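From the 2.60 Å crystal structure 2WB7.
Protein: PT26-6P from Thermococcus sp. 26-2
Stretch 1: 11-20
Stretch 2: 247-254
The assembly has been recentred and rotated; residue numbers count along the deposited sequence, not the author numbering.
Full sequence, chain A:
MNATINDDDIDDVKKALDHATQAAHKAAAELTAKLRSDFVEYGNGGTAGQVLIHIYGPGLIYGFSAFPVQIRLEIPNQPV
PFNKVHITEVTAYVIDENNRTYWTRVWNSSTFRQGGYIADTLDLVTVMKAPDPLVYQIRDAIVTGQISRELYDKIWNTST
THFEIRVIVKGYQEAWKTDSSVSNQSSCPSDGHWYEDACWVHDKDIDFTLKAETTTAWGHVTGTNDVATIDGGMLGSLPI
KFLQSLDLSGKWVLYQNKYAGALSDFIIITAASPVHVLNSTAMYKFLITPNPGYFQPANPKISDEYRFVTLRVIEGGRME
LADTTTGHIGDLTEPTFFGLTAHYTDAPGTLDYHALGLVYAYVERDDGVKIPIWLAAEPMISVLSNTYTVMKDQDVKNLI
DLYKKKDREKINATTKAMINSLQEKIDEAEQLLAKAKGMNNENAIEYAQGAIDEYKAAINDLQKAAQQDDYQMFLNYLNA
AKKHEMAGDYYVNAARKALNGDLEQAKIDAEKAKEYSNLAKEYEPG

Stretch 1 11-20: DDVKKALDHA
Stretch 2, residues 247-254: DLSGKWVL

The shorter of the two hydrogen bonds between the stretches is a main-chain one: Trp-252 N donates to Leu-17 O across 2.8 Å, with an N-H...O angle of 161°, close to linear. The reciprocal pair, Leu-17 N and Trp-252 O, lies 2.9 Å apart. Both residues are extended (phi/psi -153/140° for Leu-17, -119/163° for Trp-252), and the chains run antiparallel, as the register requires: CA-CA separations are 5.2 Å for Ala-16 and Val-253, 5.1 Å for Leu-17 and Trp-252, and 4.9 Å for Asp-18 and Lys-251. Two CA-H...O contacts accompany this pairing. Lys-251 CA lies 3.1 Å from Leu-17 O (angle at H 124°), and Ala-16 CA lies 3.4 Å from Trp-252 O (136°).

The charged link is a hydrogen-bonded salt bridge, with Lys-251 NZ 3.1 Å from Asp-18 OD2. The CA-to-CB bond of Asp-18 points away from the other stretch, but chi1 of -48° (m) and chi2 of 106° bring its carboxylate nearer. Lys-251 reaches it with chi angles of -62°, -143°, 180° and -32°.

Water 1 extends the polar connection: it accepts from Leu-254 N at 2.8 Å and donates a weak hydrogen bond to Lys-15 O at 3.3 Å.

Each approach to the pairing is shaped locally. Residues 13-15 form a 3-10 segment, in which Lys-15 N bonds to Asp-12 O at 3.1 Å and Ala-16 N to Val-13 O at 3.3 Å; Ala-16 then turns to -48/160°, leading into extended Leu-17. On the other side, Leu-248 to Lys-251 make a type II turn, closed by Lys-251 N to Leu-248 O at 3.3 Å. Gly-250 occupies its positive-phi position (78/16°), a conformation that favours glycine.

Packing centres on Trp-252, which has the largest area covered by the opposing stretch, 88 Å². Its chi angles of -51° (m) and 83° set the indole so that Ala-20, whose CA-to-CB bond points toward the other stretch, covers one face. Ala-20 CB is 3.7 Å from Trp-252 CG and 4.0 Å from the five-membered-ring centroid, 23° off the normal, which identifies a CH-pi contact. Asp-18 O approaches the ring edge, 3.7 Å from Trp-252 CD1.

Farther along, Ala-16 CB meets Lys-251 CD at 3.8 Å, the aliphatic part of the lysine, and Leu-248 CD1 at 4.5 Å. Val-253 (chi1 -76°, m) places CG1 3.8 Å from Ala-16 CA and 3.9 Å from Lys-15 O. Altogether the contact buries 544 Å², summed over both stretches.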

ATOM      1  N   ASP A  11      11.858 -20.282  -4.721  1.00 47.93           N
ATOM      2  CA  ASP A  11      12.234 -18.889  -4.819  1.00 48.84           C
ATOM      3  C   ASP A  11      12.008 -18.130  -3.524  1.00 48.68           C
ATOM      4  O   ASP A  11      12.753 -17.220  -3.187  1.00 48.58           O
ATOM      5  CB  ASP A  11      11.497 -18.237  -5.969  1.00 49.24           C
ATOM      6  CG  ASP A  11      12.423 -17.461  -6.829  1.00 51.82           C
ATOM      7  OD1 ASP A  11      12.694 -16.299  -6.462  1.00 55.35           O
ATOM      8  OD2 ASP A  11      12.934 -18.031  -7.828  1.00 54.38           O
ATOM      9  N   ASP A  12      10.972 -18.509  -2.796  1.00 49.03           N
ATOM     10  CA  ASP A  12      10.695 -17.889  -1.519  1.00 49.37           C
ATOM     11  C   ASP A  12      11.838 -18.160  -0.557  1.00 49.14           C
ATOM     12  O   ASP A  12      12.210 -17.295   0.213  1.00 49.22           O
ATOM     13  CB  ASP A  12       9.389 -18.421  -0.945  1.00 49.69           C
ATOM     14  CG  ASP A  12       8.204 -18.151  -1.848  1.00 51.55           C
ATOM     15  OD1 ASP A  12       7.380 -19.076  -2.046  1.00 52.67           O
ATOM     16  OD2 ASP A  12       8.093 -17.009  -2.355  1.00 54.57           O
ATOM     17  N   VAL A  13      12.410 -19.354  -0.626  1.00 49.06           N
ATOM     18  CA  VAL A  13      13.483 -19.725   0.280  1.00 49.09           C
ATOM     19  C   VAL A  13      14.726 -18.898  -0.023  1.00 49.50           C
ATOM     20  O   VAL A  13      15.466 -18.533   0.888  1.00 49.70           O
ATOM     21  CB  VAL A  13      13.805 -21.249   0.211  1.00 48.99           C
ATOM     22  CG1 VAL A  13      15.020 -21.593   1.055  1.00 48.10           C
ATOM     23  CG2 VAL A  13      12.602 -22.070   0.658  1.00 48.39           C
ATOM     24  N   LYS A  14      14.951 -18.598  -1.299  1.00 49.66           N
ATOM     25  CA  LYS A  14      16.126 -17.831  -1.681  1.00 49.89           C
ATOM     26  C   LYS A  14      16.002 -16.378  -1.277  1.00 50.01           C
ATOM     27  O   LYS A  14      16.905 -15.597  -1.514  1.00 50.31           O
ATOM     28  CB  LYS A  14      16.370 -17.896  -3.185  1.00 50.00           C
ATOM     29  CG  LYS A  14      16.655 -19.279  -3.725  1.00 50.09           C
ATOM     30  CD  LYS A  14      16.977 -19.175  -5.195  1.00 51.50           C
ATOM     31  CE  LYS A  14      16.173 -20.164  -6.026  1.00 52.40           C
ATOM     32  NZ  LYS A  14      15.529 -19.501  -7.217  1.00 52.11           N
ATOM     33  N   LYS A  15      14.885 -16.000  -0.677  1.00 50.09           N
ATOM     34  CA  LYS A  15      14.719 -14.598  -0.306  1.00 50.05           C
ATOM     35  C   LYS A  15      14.819 -14.397   1.194  1.00 49.62           C
ATOM     36  O   LYS A  15      14.836 -13.269   1.679  1.00 49.44           O
ATOM     37  CB  LYS A  15      13.401 -14.048  -0.843  1.00 50.12           C
ATOM     38  CG  LYS A  15      13.365 -14.013  -2.360  1.00 51.79           C
ATOM     39  CD  LYS A  15      12.011 -13.547  -2.878  1.00 53.58           C
ATOM     40  CE  LYS A  15      11.733 -14.103  -4.278  1.00 54.96           C
ATOM     41  NZ  LYS A  15      10.334 -13.854  -4.728  1.00 55.94           N
ATOM     42  N   ALA A  16      14.876 -15.506   1.923  1.00 49.15           N
ATOM     43  CA  ALA A  16      15.052 -15.455   3.361  1.00 48.67           C
ATOM     44  C   ALA A  16      16.184 -14.503   3.688  1.00 48.28           C
ATOM     45  O   ALA A  16      17.013 -14.209   2.833  1.00 48.54           O
ATOM     46  CB  ALA A  16      15.364 -16.828   3.893  1.00 48.84           C
ATOM     47  N   LEU A  17      16.221 -14.030   4.928  1.00 47.77           N
ATOM     48  CA  LEU A  17      17.244 -13.090   5.351  1.00 47.18           C
ATOM     49  C   LEU A  17      17.484 -13.224   6.838  1.00 47.05           C
ATOM     50  O   LEU A  17      16.536 -13.407   7.598  1.00 46.59           O
ATOM     51  CB  LEU A  17      16.800 -11.681   5.043  1.00 47.09           C
ATOM     52  CG  LEU A  17      16.830 -11.298   3.576  1.00 47.88           C
ATOM     53  CD1 LEU A  17      16.268  -9.891   3.407  1.00 48.66           C
ATOM     54  CD2 LEU A  17      18.257 -11.421   3.053  1.00 47.69           C
ATOM     55  N   ASP A  18      18.752 -13.143   7.243  1.00 47.38           N
ATOM     56  CA  ASP A  18      19.114 -13.142   8.655  1.00 47.84           C
ATOM     57  C   ASP A  18      18.557 -11.912   9.312  1.00 47.38           C
ATOM     58  O   ASP A  18      18.102 -11.971  10.445  1.00 47.39           O
ATOM     59  CB  ASP A  18      20.630 -13.105   8.855  1.00 48.57           C
ATOM     60  CG  ASP A  18      21.376 -14.123   8.005  1.00 51.53           C
ATOM     61  OD1 ASP A  18      22.023 -13.695   7.001  1.00 54.20           O
ATOM     62  OD2 ASP A  18      21.346 -15.335   8.357  1.00 53.46           O
ATOM     63  N   HIS A  19      18.607 -10.796   8.594  1.00 47.31           N
ATOM     64  CA  HIS A  19      18.210  -9.507   9.147  1.00 47.81           C
ATOM     65  C   HIS A  19      17.354  -8.692   8.168  1.00 47.68           C
ATOM     66  O   HIS A  19      17.649  -8.621   6.977  1.00 47.75           O
ATOM     67  CB  HIS A  19      19.449  -8.720   9.612  1.00 47.91           C
ATOM     68  CG  HIS A  19      20.307  -9.470  10.593  1.00 48.98           C
ATOM     69  ND1 HIS A  19      19.935  -9.674  11.910  1.00 49.67           N
ATOM     70  CD2 HIS A  19      21.512 -10.074  10.448  1.00 48.66           C
ATOM     71  CE1 HIS A  19      20.870 -10.376  12.527  1.00 48.77           C
ATOM     72  NE2 HIS A  19      21.836 -10.630  11.663  1.00 48.33           N
ATOM     73  N   ALA A  20      16.297  -8.068   8.687  1.00 47.51           N
ATOM     74  CA  ALA A  20      15.273  -7.437   7.845  1.00 47.12           C
ATOM     75  C   ALA A  20      15.489  -5.941   7.582  1.00 46.73           C
ATOM     76  O   ALA A  20      14.945  -5.385   6.621  1.00 46.49           O
ATOM     77  CB  ALA A  20      13.889  -7.667   8.455  1.00 47.11           C
ATOM     78  N   ASP A 247      17.240 -24.247   9.616  1.00 63.23           N
ATOM     79  CA  ASP A 247      17.891 -23.416   8.608  1.00 63.11           C
ATOM     80  C   ASP A 247      17.170 -22.085   8.469  1.00 62.14           C
ATOM     81  O   ASP A 247      17.801 -21.060   8.212  1.00 62.00           O
ATOM     82  CB  ASP A 247      17.911 -24.124   7.257  1.00 63.71           C
ATOM     83  CG  ASP A 247      19.285 -24.098   6.609  1.00 65.98           C
ATOM     84  OD1 ASP A 247      20.080 -23.187   6.944  1.00 68.16           O
ATOM     85  OD2 ASP A 247      19.571 -24.996   5.771  1.00 68.11           O
ATOM     86  N   LEU A 248      15.844 -22.116   8.627  1.00 60.96           N
ATOM     87  CA  LEU A 248      15.003 -20.919   8.502  1.00 59.55           C
ATOM     88  C   LEU A 248      14.552 -20.286   9.820  1.00 58.59           C
ATOM     89  O   LEU A 248      13.834 -19.292   9.813  1.00 58.69           O
ATOM     90  CB  LEU A 248      13.765 -21.213   7.656  1.00 59.43           C
ATOM     91  CG  LEU A 248      13.881 -20.662   6.240  1.00 59.58           C
ATOM     92  CD1 LEU A 248      15.271 -20.954   5.683  1.00 60.48           C
ATOM     93  CD2 LEU A 248      12.802 -21.231   5.348  1.00 59.34           C
ATOM     94  N   SER A 249      14.949 -20.845  10.954  1.00 57.18           N
ATOM     95  CA  SER A 249      14.529 -20.223  12.200  1.00 55.72           C
ATOM     96  C   SER A 249      15.191 -18.847  12.306  1.00 54.12           C
ATOM     97  O   SER A 249      16.389 -18.704  12.076  1.00 53.88           O
ATOM     98  CB  SER A 249      14.826 -21.108  13.429  1.00 55.95           C
ATOM     99  OG  SER A 249      16.216 -21.260  13.662  1.00 56.66           O
ATOM    100  N   GLY A 250      14.401 -17.833  12.636  1.00 52.28           N
ATOM    101  CA  GLY A 250      14.939 -16.499  12.836  1.00 49.93           C
ATOM    102  C   GLY A 250      15.229 -15.745  11.552  1.00 48.14           C
ATOM    103  O   GLY A 250      15.930 -14.738  11.569  1.00 48.29           O
ATOM    104  N   LYS A 251      14.688 -16.213  10.432  1.00 46.24           N
ATOM    105  CA  LYS A 251      14.855 -15.494   9.172  1.00 44.19           C
ATOM    106  C   LYS A 251      13.605 -14.717   8.773  1.00 42.52           C
ATOM    107  O   LYS A 251      12.494 -15.052   9.189  1.00 42.45           O
ATOM    108  CB  LYS A 251      15.288 -16.444   8.066  1.00 44.22           C
ATOM    109  CG  LYS A 251      16.623 -17.084   8.358  1.00 44.80           C
ATOM    110  CD  LYS A 251      17.457 -17.242   7.084  1.00 46.80           C
ATOM    111  CE  LYS A 251      18.792 -17.886   7.412  1.00 47.65           C
ATOM    112  NZ  LYS A 251      19.194 -17.459   8.789  1.00 47.94           N
ATOM    113  N   TRP A 252      13.798 -13.671   7.977  1.00 40.29           N
ATOM    114  CA  TRP A 252      12.693 -12.830   7.544  1.00 38.16           C
ATOM    115  C   TRP A 252      12.563 -12.845   6.039  1.00 37.32           C
ATOM    116  O   TRP A 252      13.488 -13.220   5.331  1.00 37.50           O
ATOM    117  CB  TRP A 252      12.934 -11.386   7.974  1.00 37.74           C
ATOM    118  CG  TRP A 252      13.276 -11.219   9.413  1.00 35.48           C
ATOM    119  CD1 TRP A 252      14.505 -11.357   9.981  1.00 33.80           C
ATOM    120  CD2 TRP A 252      12.383 -10.855  10.469  1.00 32.43           C
ATOM    121  NE1 TRP A 252      14.433 -11.106  11.326  1.00 32.30           N
ATOM    122  CE2 TRP A 252      13.140 -10.803  11.654  1.00 31.60           C
ATOM    123  CE3 TRP A 252      11.018 -10.575  10.529  1.00 31.43           C
ATOM    124  CZ2 TRP A 252      12.579 -10.487  12.887  1.00 30.47           C
ATOM    125  CZ3 TRP A 252      10.463 -10.262  11.756  1.00 30.54           C
ATOM    126  CH2 TRP A 252      11.243 -10.216  12.913  1.00 30.12           C
ATOM    127  N   VAL A 253      11.406 -12.416   5.561  1.00 36.17           N
ATOM    128  CA  VAL A 253      11.217 -12.072   4.169  1.00 34.88           C
ATOM    129  C   VAL A 253      10.345 -10.825   4.154  1.00 34.52           C
ATOM    130  O   VAL A 253       9.547 -10.614   5.074  1.00 34.53           O
ATOM    131  CB  VAL A 253      10.472 -13.164   3.431  1.00 34.80           C
ATOM    132  CG1 VAL A 253      11.383 -14.350   3.135  1.00 33.92           C
ATOM    133  CG2 VAL A 253       9.261 -13.579   4.230  1.00 33.94           C
ATOM    134  N   LEU A 254      10.495  -9.990   3.136  1.00 33.71           N
ATOM    135  CA  LEU A 254       9.592  -8.867   2.985  1.00 33.38           C
ATOM    136  C   LEU A 254       8.297  -9.405   2.426  1.00 33.20           C
ATOM    137  O   LEU A 254       8.297 -10.337   1.625  1.00 33.50           O
ATOM    138  CB  LEU A 254      10.169  -7.857   2.016  1.00 33.50           C
ATOM    139  CG  LEU A 254      11.413  -7.104   2.500  1.00 34.36           C
ATOM    140  CD1 LEU A 254      11.678  -5.937   1.532  1.00 34.92           C
ATOM    141  CD2 LEU A 254      11.250  -6.616   3.951  1.00 32.21           C
TER
HETATM  142  O   HOH W   1      12.628 -10.767   1.439  1.00 45.00           O